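Local coordinates for protein nicotinate phosphoribosyltransferase (Saccharomyces cerevisiae, PDB 1VLP) that transfers the phosphoribosyl group from phosphoribosyl diphosphate to nicotinate, with ATP hydrolysis, giving nicotinate ribonucleotide in the first step of NAD synthesis from nicotinic acid, at residues P16-S20 / L21-D25; T24-Y27 / K28-H32; I82-L85 / K86-P90; G135-K138 / D139-Y143; L142-I145 / P146-L150. All coordinates share one frame; numbering follows the deposited sequence. Where two conformers were deposited one is given.

Contact 1 of 5, residues P16-S20 / L21-D25; sequences PVIKS and LLDTD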
loop_
_atom_site.group_PDB
_atom_site.type_symbol
_atom_site.label_atom_id
_atom_site.label_comp_id
_atom_site.label_asym_id
_atom_site.label_seq_id
_atom_site.Cartn_x
_atom_site.Cartn_y
_atom_site.Cartn_z
ATOM N N PRO A 16 -20.350 3.140 11.421
ATOM C CA PRO A 16 -18.904 3.121 11.107
ATOM C C PRO A 16 -18.597 2.245 9.891
ATOM O O PRO A 16 -19.097 1.122 9.788
ATOM C CB PRO A 16 -18.290 2.476 12.344
ATOM C CG PRO A 16 -19.344 2.579 13.416
ATOM C CD PRO A 16 -20.647 2.533 12.730
ATOM N N VAL A 17 -17.790 2.784 8.975
ATOM C CA VAL A 17 -17.444 2.076 7.734
ATOM C C VAL A 17 -16.302 1.100 8.006
ATOM O O VAL A 17 -16.308 -0.035 7.499
ATOM C CB VAL A 17 -17.170 3.080 6.569
ATOM C CG1 VAL A 17 -16.467 2.388 5.396
ATOM C CG2 VAL A 17 -18.491 3.716 6.146
ATOM N N ILE A 18 -15.349 1.536 8.820
ATOM C CA ILE A 18 -14.136 0.777 9.121
ATOM C C ILE A 18 -14.445 -0.008 10.405
ATOM O O ILE A 18 -14.447 0.551 11.525
ATOM C CB ILE A 18 -12.944 1.675 9.323
ATOM C CG1 ILE A 18 -12.703 2.614 8.106
ATOM C CG2 ILE A 18 -11.694 0.845 9.665
ATOM C CD1 ILE A 18 -12.334 1.898 6.805
ATOM N N LYS A 19 -14.783 -1.280 10.223
ATOM C CA LYS A 19 -15.311 -2.113 11.303
ATOM C C LYS A 19 -14.214 -2.955 11.982
ATOM O O LYS A 19 -14.477 -3.629 12.986
ATOM C CB LYS A 19 -16.419 -2.979 10.744
ATOM C CG LYS A 19 -17.579 -2.167 10.211
ATOM C CD LYS A 19 -18.708 -3.064 9.829
ATOM C CE LYS A 19 -19.860 -2.283 9.168
ATOM N NZ LYS A 19 -20.539 -1.354 10.114
ATOM N N SER A 20 -12.983 -2.872 11.464
ATOM C CA SER A 20 -11.904 -3.733 11.987
ATOM C C SER A 20 -10.554 -3.093 11.732
ATOM O O SER A 20 -10.354 -2.430 10.717
ATOM C CB SER A 20 -11.990 -5.131 11.321
ATOM O OG SER A 20 -10.865 -5.954 11.665
ATOM N N LEU A 21 -9.626 -3.302 12.655
ATOM C CA LEU A 21 -8.237 -2.935 12.395
ATOM C C LEU A 21 -7.578 -3.822 11.319
ATOM O O LEU A 21 -6.503 -3.495 10.817
ATOM C CB LEU A 21 -7.486 -2.971 13.694
ATOM C CG LEU A 21 -7.906 -1.828 14.666
ATOM C CD1 LEU A 21 -7.484 -2.111 16.017
ATOM C CD2 LEU A 21 -7.333 -0.515 14.225
ATOM N N LEU A 22 -8.226 -4.933 10.957
ATOM C CA LEU A 22 -7.833 -5.727 9.759
ATOM C C LEU A 22 -8.363 -5.235 8.389
ATOM O O LEU A 22 -7.998 -5.821 7.333
ATOM C CB LEU A 22 -8.300 -7.179 9.945
ATOM C CG LEU A 22 -7.754 -8.029 11.129
ATOM C CD1 LEU A 22 -8.086 -9.495 10.957
ATOM C CD2 LEU A 22 -6.307 -7.821 11.312
ATOM N N ASP A 23 -9.228 -4.203 8.378
ATOM C CA ASP A 23 -9.675 -3.578 7.141
ATOM C C ASP A 23 -8.579 -2.602 6.700
ATOM O O ASP A 23 -8.674 -1.360 6.864
ATOM C CB ASP A 23 -11.030 -2.895 7.295
ATOM C CG ASP A 23 -11.528 -2.297 5.966
ATOM O OD1 ASP A 23 -10.895 -2.573 4.883
ATOM O OD2 ASP A 23 -12.539 -1.531 5.989
ATOM N N THR A 24 -7.472 -3.182 6.270
ATOM C CA THR A 24 -6.267 -2.434 5.922
ATOM C C THR A 24 -5.373 -3.352 5.082
ATOM O O THR A 24 -5.630 -4.565 4.978
ATOM C CB THR A 24 -5.455 -1.950 7.182
ATOM O OG1 THR A 24 -4.500 -0.960 6.781
ATOM C CG2 THR A 24 -4.714 -3.055 7.834
ATOM N N ASP A 25 -4.305 -2.780 4.545
ATOM C CA ASP A 25 -3.317 -3.559 3.795
ATOM C C ASP A 25 -2.369 -4.318 4.751
ATOM O O ASP A 25 -1.922 -3.722 5.747
ATOM C CB ASP A 25 -2.495 -2.652 2.867
ATOM C CG ASP A 25 -3.358 -1.959 1.765
ATOM O OD1 ASP A 25 -4.014 -2.658 0.983
ATOM O OD2 ASP A 25 -3.397 -0.725 1.727
HETATM O O HOH W 1 -14.650 -2.228 7.443
HETATM O O HOH W 2 -8.487 -0.388 9.512
#
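I18 and D23 meet with their side chains at about a right angle: the methyl CD1 of I18 comes up to carboxylate oxygen OD2 of D23, 3.5 Å away. The carboxylate gets there because CG of D23 stands anti to the backbone N (chi1 -177°), which carries the group back along the chain that precedes it. A water ties the same oxygen to that chain, donating to D23 OD2 and to V17 O while accepting from K19 N. The other oxygen, OD1, belongs to partners further off, in a salt bridge with R194 and a hydrogen bond with N227. S20 turns its hydroxyl forward, over the start of the next residues, and L22 N donates to S20 OG at 2.9 Å. E81 OE2 is a second partner of that hydroxyl. On the backbone, D23 N donates to S20 O at 3.1 Å, and a second water bridges S20 O to D23 O. K19 bends back within its own segment, NZ to P16 O. The bond from D23 N to S20 O closes a type I beta turn from S20 to D23, and D23 in turn is the centre of an inverse gamma turn leading toward helix 26-38.

Contact 2 of 5, residues T24-Y27 / K28-H32; sequences TDMY and KITMH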
loop_
_atom_site.group_PDB
_atom_site.type_symbol
_atom_site.label_atom_id
_atom_site.label_comp_id
_atom_site.label_asym_id
_atom_site.label_seq_id
_atom_site.Cartn_x
_atom_site.Cartn_y
_atom_site.Cartn_z
ATOM N N THR A 24 -7.472 -3.182 6.270
ATOM C CA THR A 24 -6.267 -2.434 5.922
ATOM C C THR A 24 -5.373 -3.352 5.082
ATOM O O THR A 24 -5.630 -4.565 4.978
ATOM C CB THR A 24 -5.455 -1.950 7.182
ATOM O OG1 THR A 24 -4.500 -0.960 6.781
ATOM C CG2 THR A 24 -4.714 -3.055 7.834
ATOM N N ASP A 25 -4.305 -2.780 4.545
ATOM C CA ASP A 25 -3.317 -3.559 3.795
ATOM C C ASP A 25 -2.369 -4.318 4.751
ATOM O O ASP A 25 -1.922 -3.722 5.747
ATOM C CB ASP A 25 -2.495 -2.652 2.867
ATOM C CG ASP A 25 -3.358 -1.959 1.765
ATOM O OD1 ASP A 25 -4.014 -2.658 0.983
ATOM O OD2 ASP A 25 -3.397 -0.725 1.727
HETATM N N MSE A 26 -2.061 -5.589 4.464
HETATM C CA MSE A 26 -1.173 -6.369 5.338
HETATM C C MSE A 26 0.129 -5.682 5.621
HETATM O O MSE A 26 0.630 -5.790 6.761
HETATM C CB MSE A 26 -0.870 -7.746 4.781
HETATM C CG MSE A 26 0.244 -8.485 5.559
HETATM SE SE MSE A 26 0.206 -10.317 4.949
HETATM C CE MSE A 26 2.145 -10.805 5.521
ATOM N N TYR A 27 0.670 -4.935 4.644
ATOM C CA TYR A 27 1.950 -4.244 4.891
ATOM C C TYR A 27 1.863 -3.272 6.060
ATOM O O TYR A 27 2.871 -3.047 6.744
ATOM C CB TYR A 27 2.531 -3.566 3.647
ATOM C CG TYR A 27 1.950 -2.197 3.323
ATOM C CD1 TYR A 27 2.456 -1.041 3.924
ATOM C CD2 TYR A 27 0.903 -2.063 2.450
ATOM C CE1 TYR A 27 1.925 0.221 3.625
ATOM C CE2 TYR A 27 0.357 -0.789 2.146
ATOM C CZ TYR A 27 0.870 0.330 2.735
ATOM O OH TYR A 27 0.315 1.546 2.407
ATOM N N LYS A 28 0.664 -2.755 6.361
ATOM C CA LYS A 28 0.553 -1.873 7.532
ATOM C C LYS A 28 0.800 -2.578 8.859
ATOM O O LYS A 28 1.454 -2.040 9.746
ATOM C CB LYS A 28 -0.773 -1.081 7.525
ATOM C CG LYS A 28 -0.902 -0.123 6.351
ATOM C CD LYS A 28 -0.471 1.348 6.612
ATOM C CE LYS A 28 0.992 1.643 6.853
ATOM N NZ LYS A 28 1.170 3.146 6.884
ATOM N N ILE A 29 0.319 -3.810 8.996
ATOM C CA ILE A 29 0.552 -4.598 10.172
ATOM C C ILE A 29 1.980 -5.061 10.309
ATOM O O ILE A 29 2.533 -5.045 11.395
ATOM C CB ILE A 29 -0.489 -5.774 10.223
ATOM C CG1 ILE A 29 -1.917 -5.200 10.344
ATOM C CG2 ILE A 29 -0.225 -6.772 11.361
ATOM C CD1 ILE A 29 -2.178 -4.344 11.603
ATOM N N THR A 30 2.598 -5.489 9.221
ATOM C CA THR A 30 4.029 -5.884 9.307
ATOM C C THR A 30 4.905 -4.657 9.621
ATOM O O THR A 30 5.780 -4.756 10.500
ATOM C CB THR A 30 4.507 -6.646 8.071
ATOM O OG1 THR A 30 4.226 -5.900 6.888
ATOM C CG2 THR A 30 3.813 -7.998 7.998
HETATM N N MSE A 31 4.657 -3.503 9.001
HETATM C CA MSE A 31 5.326 -2.287 9.412
HETATM C C MSE A 31 5.111 -1.933 10.863
HETATM O O MSE A 31 6.028 -1.577 11.556
HETATM C CB MSE A 31 4.793 -1.096 8.592
HETATM C CG MSE A 31 5.326 -0.946 7.203
HETATM SE SE MSE A 31 7.226 -0.412 7.335
HETATM C CE MSE A 31 7.069 1.196 8.153
ATOM N N HIS A 32 3.867 -2.073 11.311
ATOM C CA HIS A 32 3.532 -1.797 12.710
ATOM C C HIS A 32 4.406 -2.664 13.647
ATOM O O HIS A 32 4.967 -2.210 14.630
ATOM C CB HIS A 32 2.037 -2.075 12.942
ATOM C CG HIS A 32 1.542 -1.589 14.269
ATOM N ND1 HIS A 32 0.428 -2.137 14.892
ATOM C CD2 HIS A 32 1.993 -0.604 15.095
ATOM C CE1 HIS A 32 0.213 -1.486 16.031
ATOM N NE2 HIS A 32 1.169 -0.581 16.196
#
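The ring of Y27 carries the aliphatic part of K28 on one face: K28 CG stands 4.1 Å from the ring centroid and 18° off the normal, a CH-pi contact displaced toward the rim. At the ring edge, near its plane, lies CG of selenomethionine M31 in the conformer given, 4.4 Å from Y27 CD1. The ring is placed by a chi1 of 82°, with CG between the backbone N and the carbonyl carbon. Y27 and K28 run side by side in the same direction, and bends at chi2 and chi3 bring K28 CE to 3.6 Å from Y27 CE1. Their polar ends converge on E144, which takes a hydrogen bond from Y27 OH and a salt bridge from K28 NZ; E245 is a second ionic partner of the lysine. T24 crosses K28 at about a right angle, OG1 lying 3.7 Å from K28 CG; this buried hydroxyl has no polar partner in the model. K28 N bonds to D25 O, and T30 N to M26 O and M31 N to Y27 O follow. Y27 probably binds nicotinate, as in related enzymes. Helix 144-159 packs I145 against T24, Y27 and K28, helix 94-101 meets I29 and H32, and helix 244-254 touches M31.

Contact 3 of 5, residues I82-L85 / K86-P90; sequences IEYL and KQEIP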
loop_
_atom_site.group_PDB
_atom_site.type_symbol
_atom_site.label_atom_id
_atom_site.label_comp_id
_atom_site.label_asym_id
_atom_site.label_seq_id
_atom_site.Cartn_x
_atom_site.Cartn_y
_atom_site.Cartn_z
ATOM N N ILE A 82 -6.926 -11.627 16.292
ATOM C CA ILE A 82 -5.563 -11.929 16.733
ATOM C C ILE A 82 -5.207 -13.388 16.352
ATOM O O ILE A 82 -4.095 -13.688 15.887
ATOM C CB ILE A 82 -5.422 -11.695 18.226
ATOM C CG1 ILE A 82 -5.541 -10.196 18.562
ATOM C CG2 ILE A 82 -4.130 -12.351 18.777
ATOM C CD1 ILE A 82 -4.400 -9.403 18.247
ATOM N N GLU A 83 -6.149 -14.287 16.544
ATOM C CA GLU A 83 -5.933 -15.665 16.093
ATOM C C GLU A 83 -5.610 -15.714 14.592
ATOM O O GLU A 83 -4.722 -16.464 14.185
ATOM C CB GLU A 83 -7.115 -16.559 16.400
ATOM C CG GLU A 83 -6.803 -18.059 16.093
ATOM C CD GLU A 83 -5.377 -18.524 16.554
ATOM O OE1 GLU A 83 -5.111 -18.439 17.799
ATOM O OE2 GLU A 83 -4.549 -18.955 15.660
ATOM N N TYR A 84 -6.363 -14.966 13.787
ATOM C CA TYR A 84 -6.130 -14.918 12.346
ATOM C C TYR A 84 -4.715 -14.445 12.026
ATOM O O TYR A 84 -4.034 -15.034 11.171
ATOM C CB TYR A 84 -7.165 -14.074 11.614
ATOM C CG TYR A 84 -7.033 -14.150 10.116
ATOM C CD1 TYR A 84 -7.494 -15.270 9.429
ATOM C CD2 TYR A 84 -6.459 -13.112 9.375
ATOM C CE1 TYR A 84 -7.425 -15.355 8.056
ATOM C CE2 TYR A 84 -6.335 -13.218 8.001
ATOM C CZ TYR A 84 -6.803 -14.346 7.340
ATOM O OH TYR A 84 -6.725 -14.449 5.954
ATOM N N LEU A 85 -4.258 -13.419 12.731
ATOM C CA LEU A 85 -2.920 -12.888 12.503
ATOM C C LEU A 85 -1.845 -13.939 12.870
ATOM O O LEU A 85 -0.865 -14.113 12.137
ATOM C CB LEU A 85 -2.694 -11.583 13.289
ATOM C CG LEU A 85 -3.469 -10.329 12.876
ATOM C CD1 LEU A 85 -3.258 -9.196 13.867
ATOM C CD2 LEU A 85 -3.116 -9.905 11.439
ATOM N N LYS A 86 -2.031 -14.645 13.986
ATOM C CA LYS A 86 -1.059 -15.625 14.420
ATOM C C LYS A 86 -0.980 -16.785 13.399
ATOM O O LYS A 86 0.095 -17.325 13.142
ATOM C CB LYS A 86 -1.419 -16.129 15.805
ATOM C CG LYS A 86 -1.220 -15.046 16.910
ATOM C CD LYS A 86 -1.919 -15.416 18.195
ATOM C CE LYS A 86 -1.281 -16.576 18.851
ATOM N NZ LYS A 86 -1.983 -16.880 20.157
ATOM N N GLN A 87 -2.119 -17.175 12.840
ATOM C CA GLN A 87 -2.178 -18.243 11.853
ATOM C C GLN A 87 -1.552 -17.891 10.494
ATOM O O GLN A 87 -0.737 -18.670 9.967
ATOM C CB GLN A 87 -3.636 -18.709 11.647
ATOM C CG GLN A 87 -3.794 -19.893 10.651
ATOM C CD GLN A 87 -2.946 -21.175 10.996
ATOM O OE1 GLN A 87 -2.501 -21.904 10.086
ATOM N NE2 GLN A 87 -2.755 -21.459 12.294
ATOM N N GLU A 88 -1.905 -16.726 9.949
ATOM C CA GLU A 88 -1.504 -16.331 8.604
ATOM C C GLU A 88 -0.203 -15.555 8.537
ATOM O O GLU A 88 0.403 -15.465 7.451
ATOM C CB GLU A 88 -2.593 -15.492 7.930
ATOM C CG GLU A 88 -3.921 -16.174 7.734
ATOM C CD GLU A 88 -3.852 -17.461 6.914
ATOM O OE1 GLU A 88 -3.083 -17.559 5.922
ATOM O OE2 GLU A 88 -4.585 -18.397 7.274
ATOM N N ILE A 89 0.178 -14.927 9.638
ATOM C CA ILE A 89 1.456 -14.217 9.733
ATOM C C ILE A 89 2.194 -14.700 10.970
ATOM O O ILE A 89 2.355 -13.960 11.940
ATOM C CB ILE A 89 1.289 -12.669 9.731
ATOM C CG1 ILE A 89 0.098 -12.224 8.846
ATOM C CG2 ILE A 89 2.593 -12.046 9.297
ATOM C CD1 ILE A 89 -0.136 -10.674 8.880
ATOM N N PRO A 90 2.634 -15.978 10.974
ATOM C CA PRO A 90 3.157 -16.591 12.175
ATOM C C PRO A 90 4.479 -16.015 12.653
ATOM O O PRO A 90 4.816 -16.181 13.805
ATOM C CB PRO A 90 3.314 -18.088 11.784
ATOM C CG PRO A 90 3.442 -18.068 10.348
ATOM C CD PRO A 90 2.620 -16.940 9.857
#
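Y84 and E88, one helical turn apart, meet ring to methylene: E88 CG lies over one face of the tyrosine, 3.7 Å from the ring centroid and nearest to Y84 CZ at 3.4 Å. Four successive i to i+4 backbone bonds run beneath them. K86 N donates to I82 O, Q87 N to E83 O at 3.0 Å, and E88 N to Y84 O, all close to straight. I89 N still reaches L85 O at 2.8 Å although I89 is the first residue to leave helical angles, so this bond closes the last turn. The side-chain charges are paired more loosely. E83 OE1 and K86 NZ stand 4.2 Å apart, opposite in sign but beyond a salt bridge, on an exposed flank. Chi1 of -61°, with CG anti to the carbonyl carbon, lays the E88 methylene on the ring; the bend at chi2 then turns the carboxylate, its plane 31° from that of the tyrosine. Shrinking Y84 to an alanine would probably leave E88 CG without the face it rests on and its carboxylate more able to turn, and would open a gap toward I228 and P238. On the inner side L85 CD2 meets I89 CD1 at 4.0 Å, and L85 also touches I100 of helix 94-101. Backbone bonding thus holds the turn, while the E83/K86 pair stands beyond salt-bridge range and the buried side rests on apolar contact.

Contact 4 of 5, residues G135-K138 / D139-Y143; sequences GSWK and DTILY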
loop_
_atom_site.group_PDB
_atom_site.type_symbol
_atom_site.label_atom_id
_atom_site.label_comp_id
_atom_site.label_asym_id
_atom_site.label_seq_id
_atom_site.Cartn_x
_atom_site.Cartn_y
_atom_site.Cartn_z
ATOM N N GLY A 135 2.780 11.754 15.862
ATOM C CA GLY A 135 2.988 11.064 17.157
ATOM C C GLY A 135 4.052 10.013 17.046
ATOM O O GLY A 135 4.810 10.001 16.056
ATOM N N SER A 136 4.123 9.102 18.023
ATOM C CA SER A 136 5.057 7.993 17.932
ATOM C C SER A 136 4.729 7.176 16.691
ATOM O O SER A 136 3.596 6.992 16.317
ATOM C CB SER A 136 4.999 7.127 19.215
ATOM O OG SER A 136 6.097 6.247 19.338
ATOM N N TRP A 137 5.764 6.653 16.061
ATOM C CA TRP A 137 5.596 5.885 14.839
ATOM C C TRP A 137 4.657 4.680 15.060
ATOM O O TRP A 137 3.792 4.471 14.243
ATOM C CB TRP A 137 6.965 5.506 14.288
ATOM C CG TRP A 137 7.017 5.146 12.811
ATOM C CD1 TRP A 137 6.016 5.234 11.894
ATOM C CD2 TRP A 137 8.176 4.730 12.086
ATOM N NE1 TRP A 137 6.449 4.883 10.675
ATOM C CE2 TRP A 137 7.781 4.574 10.738
ATOM C CE3 TRP A 137 9.514 4.456 12.440
ATOM C CZ2 TRP A 137 8.673 4.115 9.749
ATOM C CZ3 TRP A 137 10.383 4.018 11.451
ATOM C CH2 TRP A 137 9.963 3.866 10.122
ATOM N N LYS A 138 4.771 3.971 16.183
ATOM C CA LYS A 138 3.872 2.845 16.503
ATOM C C LYS A 138 2.407 3.254 16.734
ATOM O O LYS A 138 1.522 2.419 16.604
ATOM C CB LYS A 138 4.347 2.058 17.722
ATOM C CG LYS A 138 4.185 2.717 19.032
ATOM C CD LYS A 138 4.917 1.898 20.106
ATOM C CE LYS A 138 4.744 2.493 21.472
ATOM N NZ LYS A 138 5.450 3.785 21.669
ATOM N N ASP A 139 2.181 4.512 17.082
ATOM C CA ASP A 139 0.836 5.077 17.292
ATOM C C ASP A 139 0.214 5.617 16.015
ATOM O O ASP A 139 -1.005 5.917 15.997
ATOM C CB ASP A 139 0.861 6.247 18.295
ATOM C CG ASP A 139 1.059 5.800 19.723
ATOM O OD1 ASP A 139 0.959 4.603 20.005
ATOM O OD2 ASP A 139 1.341 6.668 20.566
ATOM N N THR A 140 1.021 5.836 14.971
ATOM C CA THR A 140 0.556 6.544 13.778
ATOM C C THR A 140 0.508 5.709 12.497
ATOM O O THR A 140 -0.273 6.028 11.534
ATOM C CB THR A 140 1.398 7.828 13.542
ATOM O OG1 THR A 140 2.746 7.484 13.370
ATOM C CG2 THR A 140 1.247 8.764 14.735
ATOM N N ILE A 141 1.348 4.680 12.462
ATOM C CA ILE A 141 1.516 3.846 11.248
ATOM C C ILE A 141 0.210 3.253 10.641
ATOM O O ILE A 141 0.101 3.115 9.414
ATOM C CB ILE A 141 2.596 2.771 11.515
ATOM C CG1 ILE A 141 2.985 2.063 10.223
ATOM C CG2 ILE A 141 2.133 1.780 12.584
ATOM C CD1 ILE A 141 4.368 2.030 9.994
ATOM N N LEU A 142 -0.784 2.903 11.469
ATOM C CA LEU A 142 -1.958 2.263 10.902
ATOM C C LEU A 142 -2.893 3.233 10.188
ATOM O O LEU A 142 -3.774 2.799 9.461
ATOM C CB LEU A 142 -2.718 1.495 11.991
ATOM C CG LEU A 142 -1.969 0.308 12.612
ATOM C CD1 LEU A 142 -2.940 -0.512 13.510
ATOM C CD2 LEU A 142 -1.320 -0.588 11.574
ATOM N N TYR A 143 -2.804 4.539 10.442
ATOM C CA TYR A 143 -3.861 5.453 9.890
ATOM C C TYR A 143 -3.940 5.568 8.390
ATOM O O TYR A 143 -5.042 5.763 7.869
ATOM C CB TYR A 143 -3.688 6.850 10.449
ATOM C CG TYR A 143 -4.103 6.993 11.875
ATOM C CD1 TYR A 143 -5.448 7.059 12.220
ATOM C CD2 TYR A 143 -3.149 7.089 12.907
ATOM C CE1 TYR A 143 -5.834 7.254 13.527
ATOM C CE2 TYR A 143 -3.532 7.260 14.214
ATOM C CZ TYR A 143 -4.876 7.339 14.524
ATOM O OH TYR A 143 -5.268 7.516 15.833
HETATM O O HOH W 3 2.217 9.014 20.182
#
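S136 O is gripped by two donors from opposite faces of its carbonyl plane: D139 N at 3.0 Å and the hydroxyl T140 OG1 at 3.1 Å. W137 O also takes two, T140 N at 3.2 Å and I141 N at 3.0 Å. The threonine hydroxyl is put on S136 O by a chi1 of 60°, which swings CG2 back toward G135 N, 3.5 Å away. A water joins the corner to the turn, accepting from S136 N and donating to D139 OD2. These bonds shape a short, weakly bonded helix, 137-140, just after the chain turns a corner at G135, whose backbone angles would jam a CB against the preceding carbonyl oxygen. K138 NZ finds its main partner in P40 O. Beyond the polar core, W137 and I141 cross obliquely, I141 CD1 lying 3.6 Å from W137 NE1, and T140 OG1 sits at the indole edge. V44 and Y46 of strand 43-50 pack on this cluster, as do M31 and V35 of helix 26-38.

Contact 5 of 5, residues L142-I145 / P146-L150; sequences LYEI and PLLSL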
loop_
_atom_site.group_PDB
_atom_site.type_symbol
_atom_site.label_atom_id
_atom_site.label_comp_id
_atom_site.label_asym_id
_atom_site.label_seq_id
_atom_site.Cartn_x
_atom_site.Cartn_y
_atom_site.Cartn_z
ATOM N N LEU A 142 -0.784 2.903 11.469
ATOM C CA LEU A 142 -1.958 2.263 10.902
ATOM C C LEU A 142 -2.893 3.233 10.188
ATOM O O LEU A 142 -3.774 2.799 9.461
ATOM C CB LEU A 142 -2.718 1.495 11.991
ATOM C CG LEU A 142 -1.969 0.308 12.612
ATOM C CD1 LEU A 142 -2.940 -0.512 13.510
ATOM C CD2 LEU A 142 -1.320 -0.588 11.574
ATOM N N TYR A 143 -2.804 4.539 10.442
ATOM C CA TYR A 143 -3.861 5.453 9.890
ATOM C C TYR A 143 -3.940 5.568 8.390
ATOM O O TYR A 143 -5.042 5.763 7.869
ATOM C CB TYR A 143 -3.688 6.850 10.449
ATOM C CG TYR A 143 -4.103 6.993 11.875
ATOM C CD1 TYR A 143 -5.448 7.059 12.220
ATOM C CD2 TYR A 143 -3.149 7.089 12.907
ATOM C CE1 TYR A 143 -5.834 7.254 13.527
ATOM C CE2 TYR A 143 -3.532 7.260 14.214
ATOM C CZ TYR A 143 -4.876 7.339 14.524
ATOM O OH TYR A 143 -5.268 7.516 15.833
ATOM N N GLU A 144 -2.794 5.480 7.699
ATOM C CA GLU A 144 -2.751 5.750 6.244
ATOM C C GLU A 144 -3.948 5.110 5.480
ATOM O O GLU A 144 -4.751 5.811 4.823
ATOM C CB GLU A 144 -1.427 5.266 5.652
ATOM C CG GLU A 144 -1.272 5.546 4.164
ATOM C CD GLU A 144 -0.244 4.652 3.449
ATOM O OE1 GLU A 144 0.415 3.758 4.064
ATOM O OE2 GLU A 144 -0.067 4.877 2.237
ATOM N N ILE A 145 -4.094 3.802 5.571
ATOM C CA ILE A 145 -5.058 3.093 4.728
ATOM C C ILE A 145 -6.487 3.421 5.061
ATOM O O ILE A 145 -7.220 3.844 4.160
ATOM C CB ILE A 145 -4.858 1.573 4.800
ATOM C CG1 ILE A 145 -3.395 1.294 4.549
ATOM C CG2 ILE A 145 -5.751 0.803 3.795
ATOM C CD1 ILE A 145 -2.925 1.590 3.373
ATOM N N PRO A 146 -6.911 3.221 6.325
ATOM C CA PRO A 146 -8.313 3.553 6.626
ATOM C C PRO A 146 -8.637 5.015 6.346
ATOM O O PRO A 146 -9.729 5.323 5.904
ATOM C CB PRO A 146 -8.490 3.157 8.100
ATOM C CG PRO A 146 -7.086 3.007 8.640
ATOM C CD PRO A 146 -6.207 2.658 7.499
ATOM N N LEU A 147 -7.724 5.952 6.602
ATOM C CA LEU A 147 -8.050 7.352 6.306
ATOM C C LEU A 147 -8.285 7.551 4.811
ATOM O O LEU A 147 -9.233 8.211 4.408
ATOM C CB LEU A 147 -6.946 8.279 6.788
ATOM C CG LEU A 147 -6.827 8.394 8.294
ATOM C CD1 LEU A 147 -5.800 9.444 8.646
ATOM C CD2 LEU A 147 -8.151 8.692 8.997
ATOM N N LEU A 148 -7.360 7.066 3.970
ATOM C CA LEU A 148 -7.556 7.109 2.512
ATOM C C LEU A 148 -8.852 6.469 2.060
ATOM O O LEU A 148 -9.586 7.079 1.262
ATOM C CB LEU A 148 -6.372 6.512 1.802
ATOM C CG LEU A 148 -5.090 7.332 1.866
ATOM C CD1 LEU A 148 -3.939 6.456 1.310
ATOM C CD2 LEU A 148 -5.255 8.667 1.137
ATOM N N SER A 149 -9.121 5.266 2.586
ATOM C CA SER A 149 -10.371 4.498 2.266
ATOM C C SER A 149 -11.600 5.307 2.650
ATOM O O SER A 149 -12.581 5.405 1.885
ATOM C CB SER A 149 -10.414 3.140 2.968
ATOM O OG SER A 149 -9.330 2.296 2.555
ATOM N N LEU A 150 -11.524 5.988 3.796
ATOM C CA LEU A 150 -12.634 6.829 4.220
ATOM C C LEU A 150 -12.849 8.096 3.376
ATOM O O LEU A 150 -14.011 8.473 3.064
ATOM C CB LEU A 150 -12.483 7.220 5.686
ATOM C CG LEU A 150 -12.904 6.131 6.705
ATOM C CD1 LEU A 150 -12.384 6.544 8.116
ATOM C CD2 LEU A 150 -14.395 5.805 6.687
#
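With its CG1 anti to the carbonyl carbon (chi1 -51°), I145 sets CG2 anti to its own backbone N, where that methyl comes within 4.1 Å of S149 OG; its CB lies tight against the proline ring that follows, 3.2 Å from P146 CD. The ring fills the place of an amide hydrogen: P146 CD lies 3.1 Å from L142 O, and P146 CG sits near both L142 O and Y143 O. L147 N donates to Y143 O at 3.0 Å, while L147 CD1 touches Y143 CB at 3.8 Å. One residue on, L148 N bonds to E144 O, and the L148 side chain slants over the extended glutamate, CD1 touching E144 CG. S149 N reaches I145 O at 2.8 Å, and the S149 hydroxyl has a partner in T191 O. An alanine in place of P146 would probably open a gap beside L142 O and I145 CB and leave this part of the helix less rigid. E144 OE2 makes a weak, long ion pair with R192 NH1. Around it, I145 faces helix 26-38, L147 and L150 meet F69 of helix 59-71, and L147 and L148 lie on I390 of strand 388-395.

In the fold
From the N terminus, contact 1 closes a tight turn in the loop before helix 26-38, and contact 2, sharing T24 and D25 with it, continues directly into that helix. Contact 3 follows on helix 79-88, where L85 packs on L22 and I89 on M26. Much later, contact 4 rounds the corner after strand 126-134 and runs through L142 and Y143 into contact 5, at the start of helix 144-159. Every contact is local; none encloses another, and only those two pairs overlap. Helix 26-38 is the hub: contact 3 packs against its start through M26 and I29, contact 4 reaches it through I141, and contact 5 through E144 and I145, beside the probable nicotinate site.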